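Local coordinates for GTPase activator-like protein (Chaetomium thermophilum, PDB 5HIU) that probably acts, as a whole protein, as a GTPase activator, this chain being the helical N-terminal part of TSC2, the tuberous sclerosis complex 2 protein, at residues Val312-Arg324 / Val354-Gly368. Sequence-based numbering, arbitrary orientation.
Sequences VRGALSVLQKLLR and VATEILRLINSLFHG
L361 packs among L316, L319 and L323 of segment 312-324. Its CD2 meets CD1 of L323 at 3.7 Å, and the two side chains cross at about a right angle. Its CD1 lies 4.0 Å from CB of L319 and also comes up to the backbone O of L316. CG of L361 stands anti to its backbone N (chi1 -167°), which points CD1 at L316 and L319, while CD2 turns aside to L323. L323 CD1 also touches CD2 of L365 at 4.0 Å. Farther back along the pair, CD2 of L316 sits 3.8 Å from CB of E357 and 4.1 Å from CD1 of I358.

One border is more polar and partly exposed. CG of Q320 packs 3.6 Å from OG of S364. The extended chain carries the Q320 amide on toward R360, whose guanidinium plane is 55° from it. The R324 guanidinium comes obliquely to CB of S364, with NH2 at 3.8 Å. Within its own helix, R360 NH2 makes a salt bridge to OE2 of E357.

The two helix segments run nearly parallel, 9° apart, with axes 9.4 Å apart. Helix 281-294 packs on L316 and L319 through L293, and helix 423-441 meets R360 through Q426. The contact joins two helices of the all-helical TSC2 N-terminus, with helix 336-348 between them in sequence. No hydrogen bond or salt bridge links the two segments, so the contact rests on van der Waals packing, between leucines and through aliphatic parts of polar side chains.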
# COMPACT_ATOMS: atom_id res chain seq x y z
N VAL A 312 -9.23 1.20 15.72
CA VAL A 312 -8.69 1.56 17.02
C VAL A 312 -7.40 0.80 17.33
O VAL A 312 -6.43 1.41 17.77
CB VAL A 312 -9.71 1.34 18.15
CG1 VAL A 312 -9.07 1.57 19.50
CG2 VAL A 312 -10.89 2.29 17.97
N ARG A 313 -7.39 -0.51 17.11
CA ARG A 313 -6.21 -1.33 17.42
C ARG A 313 -5.00 -0.95 16.58
O ARG A 313 -3.85 -1.17 17.00
CB ARG A 313 -6.48 -2.80 17.14
CG ARG A 313 -7.64 -3.42 17.89
CD ARG A 313 -7.66 -4.90 17.59
NE ARG A 313 -6.36 -5.51 17.88
CZ ARG A 313 -5.85 -6.57 17.26
NH1 ARG A 313 -6.51 -7.18 16.27
NH2 ARG A 313 -4.65 -7.02 17.62
N GLY A 314 -5.25 -0.44 15.38
CA GLY A 314 -4.18 -0.08 14.48
C GLY A 314 -3.57 1.22 14.95
O GLY A 314 -2.36 1.31 15.09
N ALA A 315 -4.45 2.20 15.19
CA ALA A 315 -4.10 3.50 15.76
C ALA A 315 -3.21 3.35 16.98
O ALA A 315 -2.25 4.09 17.13
CB ALA A 315 -5.36 4.27 16.14
N LEU A 316 -3.53 2.39 17.83
CA LEU A 316 -2.70 2.10 18.98
C LEU A 316 -1.31 1.67 18.53
O LEU A 316 -0.30 2.14 19.05
CB LEU A 316 -3.34 0.98 19.82
CG LEU A 316 -4.21 1.35 21.03
CD1 LEU A 316 -5.11 2.56 20.81
CD2 LEU A 316 -5.03 0.14 21.45
N SER A 317 -1.28 0.75 17.59
CA SER A 317 -0.04 0.18 17.11
C SER A 317 0.85 1.29 16.56
O SER A 317 2.04 1.38 16.88
CB SER A 317 -0.35 -0.84 15.99
OG SER A 317 0.74 -1.69 15.74
N VAL A 318 0.25 2.13 15.73
CA VAL A 318 0.99 3.16 15.03
C VAL A 318 1.36 4.26 16.00
O VAL A 318 2.44 4.84 15.91
CB VAL A 318 0.18 3.72 13.82
CG1 VAL A 318 0.80 4.99 13.29
CG2 VAL A 318 0.11 2.68 12.71
N LEU A 319 0.47 4.53 16.95
CA LEU A 319 0.72 5.55 17.98
C LEU A 319 1.86 5.14 18.89
O LEU A 319 2.71 5.93 19.22
CB LEU A 319 -0.55 5.85 18.80
CG LEU A 319 -1.53 6.81 18.11
CD1 LEU A 319 -2.90 6.86 18.78
CD2 LEU A 319 -0.91 8.19 18.03
N GLN A 320 1.87 3.89 19.29
CA GLN A 320 2.94 3.42 20.15
C GLN A 320 4.26 3.61 19.45
O GLN A 320 5.23 3.98 20.06
CB GLN A 320 2.73 1.95 20.47
CG GLN A 320 3.87 1.32 21.25
CD GLN A 320 3.51 -0.07 21.73
OE1 GLN A 320 2.35 -0.35 22.11
NE2 GLN A 320 4.48 -0.95 21.72
N LYS A 321 4.28 3.35 18.16
CA LYS A 321 5.49 3.51 17.37
C LYS A 321 5.79 5.01 17.16
O LYS A 321 6.92 5.46 17.38
CB LYS A 321 5.32 2.76 16.05
CG LYS A 321 6.59 2.56 15.23
CD LYS A 321 7.64 1.70 15.91
CE LYS A 321 8.96 1.72 15.12
NZ LYS A 321 10.14 1.27 15.91
N LEU A 322 4.77 5.79 16.82
CA LEU A 322 4.96 7.22 16.65
C LEU A 322 5.48 7.89 17.90
O LEU A 322 6.44 8.65 17.83
CB LEU A 322 3.66 7.90 16.22
CG LEU A 322 3.81 9.34 15.70
CD1 LEU A 322 4.98 9.50 14.74
CD2 LEU A 322 2.55 9.81 15.00
N LEU A 323 4.88 7.59 19.05
CA LEU A 323 5.25 8.22 20.31
C LEU A 323 6.70 7.99 20.77
O LEU A 323 7.12 8.62 21.73
CB LEU A 323 4.33 7.75 21.43
CG LEU A 323 2.92 8.33 21.36
CD1 LEU A 323 1.96 7.45 22.12
CD2 LEU A 323 2.89 9.74 21.92
N ARG A 324 7.45 7.11 20.13
CA ARG A 324 8.88 7.00 20.42
C ARG A 324 9.69 8.03 19.64
O ARG A 324 10.92 8.12 19.81
CB ARG A 324 9.40 5.63 20.06
CG ARG A 324 8.62 4.46 20.60
CD ARG A 324 9.30 3.20 20.12
NE ARG A 324 8.55 2.02 20.52
CZ ARG A 324 8.53 1.53 21.75
NH1 ARG A 324 9.21 2.12 22.73
NH2 ARG A 324 7.80 0.44 22.01
N VAL A 354 -6.66 -6.26 23.60
CA VAL A 354 -6.83 -4.79 23.46
C VAL A 354 -6.42 -4.04 24.73
O VAL A 354 -5.60 -3.12 24.69
CB VAL A 354 -8.28 -4.39 23.15
CG1 VAL A 354 -8.50 -2.89 23.34
CG2 VAL A 354 -8.65 -4.81 21.74
N ALA A 355 -7.02 -4.41 25.84
CA ALA A 355 -6.54 -3.95 27.11
C ALA A 355 -5.03 -4.12 27.14
O ALA A 355 -4.33 -3.22 27.58
CB ALA A 355 -7.20 -4.73 28.24
N THR A 356 -4.52 -5.26 26.68
CA THR A 356 -3.07 -5.48 26.63
C THR A 356 -2.34 -4.40 25.81
O THR A 356 -1.25 -3.97 26.20
CB THR A 356 -2.71 -6.89 26.08
OG1 THR A 356 -3.42 -7.89 26.81
CG2 THR A 356 -1.21 -7.18 26.21
N GLU A 357 -2.95 -3.95 24.70
CA GLU A 357 -2.35 -2.91 23.84
C GLU A 357 -2.39 -1.53 24.48
O GLU A 357 -1.34 -0.88 24.62
CB GLU A 357 -3.00 -2.87 22.44
CG GLU A 357 -2.67 -4.08 21.59
CD GLU A 357 -1.16 -4.32 21.46
OE1 GLU A 357 -0.48 -3.61 20.65
OE2 GLU A 357 -0.65 -5.22 22.17
N ILE A 358 -3.58 -1.09 24.88
CA ILE A 358 -3.72 0.14 25.68
C ILE A 358 -2.56 0.24 26.67
O ILE A 358 -1.87 1.25 26.73
CB ILE A 358 -5.02 0.18 26.50
CG1 ILE A 358 -6.27 0.19 25.59
CG2 ILE A 358 -5.03 1.42 27.39
CD1 ILE A 358 -6.58 1.53 24.94
N LEU A 359 -2.35 -0.83 27.43
CA LEU A 359 -1.27 -0.91 28.39
C LEU A 359 0.08 -0.82 27.71
O LEU A 359 0.95 -0.08 28.16
CB LEU A 359 -1.34 -2.21 29.20
CG LEU A 359 -2.40 -2.39 30.29
CD1 LEU A 359 -2.15 -3.66 31.11
CD2 LEU A 359 -2.46 -1.18 31.22
N ARG A 360 0.28 -1.58 26.64
CA ARG A 360 1.60 -1.65 26.00
C ARG A 360 2.05 -0.27 25.54
O ARG A 360 3.21 0.09 25.66
CB ARG A 360 1.65 -2.70 24.86
CG ARG A 360 2.84 -2.55 23.91
CD ARG A 360 3.51 -3.84 23.44
NE ARG A 360 2.55 -4.79 22.88
CZ ARG A 360 2.43 -6.07 23.25
NH1 ARG A 360 3.24 -6.61 24.17
NH2 ARG A 360 1.51 -6.84 22.68
N LEU A 361 1.10 0.51 25.05
CA LEU A 361 1.34 1.90 24.68
C LEU A 361 1.80 2.67 25.91
O LEU A 361 2.91 3.20 25.94
CB LEU A 361 0.05 2.53 24.11
CG LEU A 361 0.20 3.87 23.40
CD1 LEU A 361 -0.90 4.03 22.37
CD2 LEU A 361 0.20 5.07 24.35
N ILE A 362 0.97 2.66 26.94
CA ILE A 362 1.26 3.36 28.18
C ILE A 362 2.62 2.89 28.71
O ILE A 362 3.43 3.70 29.13
CB ILE A 362 0.14 3.19 29.23
CG1 ILE A 362 -1.17 3.82 28.73
CG2 ILE A 362 0.53 3.85 30.55
CD1 ILE A 362 -2.37 3.52 29.61
N ASN A 363 2.89 1.60 28.63
CA ASN A 363 4.19 1.12 29.08
C ASN A 363 5.35 1.66 28.26
O ASN A 363 6.45 1.80 28.78
CB ASN A 363 4.24 -0.39 29.07
CG ASN A 363 3.79 -0.97 30.37
OD1 ASN A 363 4.31 -0.59 31.42
ND2 ASN A 363 2.84 -1.89 30.33
N SER A 364 5.12 1.97 27.00
CA SER A 364 6.18 2.53 26.17
C SER A 364 6.36 4.03 26.43
O SER A 364 7.40 4.59 26.09
CB SER A 364 5.88 2.32 24.69
OG SER A 364 4.72 3.04 24.35
N LEU A 365 5.34 4.66 27.00
CA LEU A 365 5.45 6.05 27.47
C LEU A 365 6.31 6.22 28.73
O LEU A 365 7.07 7.17 28.83
CB LEU A 365 4.08 6.63 27.74
CG LEU A 365 3.24 6.92 26.52
CD1 LEU A 365 1.93 7.51 26.99
CD2 LEU A 365 3.93 7.86 25.54
N PHE A 366 6.19 5.31 29.69
CA PHE A 366 6.94 5.43 30.92
C PHE A 366 8.35 4.89 30.79
O PHE A 366 9.22 5.24 31.59
CB PHE A 366 6.20 4.74 32.06
CG PHE A 366 5.01 5.50 32.56
CD1 PHE A 366 5.16 6.48 33.53
CD2 PHE A 366 3.75 5.25 32.06
CE1 PHE A 366 4.07 7.19 33.99
CE2 PHE A 366 2.66 5.95 32.51
CZ PHE A 366 2.81 6.93 33.48
N HIS A 367 8.58 4.02 29.81
CA HIS A 367 9.92 3.51 29.51
C HIS A 367 10.12 3.43 28.01
O HIS A 367 9.37 2.75 27.33
CB HIS A 367 10.13 2.12 30.14
CG HIS A 367 11.57 1.74 30.34
ND1 HIS A 367 11.98 0.80 31.26
CD2 HIS A 367 12.70 2.20 29.74
CE1 HIS A 367 13.29 0.68 31.22
NE2 HIS A 367 13.76 1.52 30.31
N GLY A 368 11.10 4.14 27.49
CA GLY A 368 11.39 4.07 26.06
C GLY A 368 12.59 4.91 25.70
O GLY A 368 12.89 5.09 24.53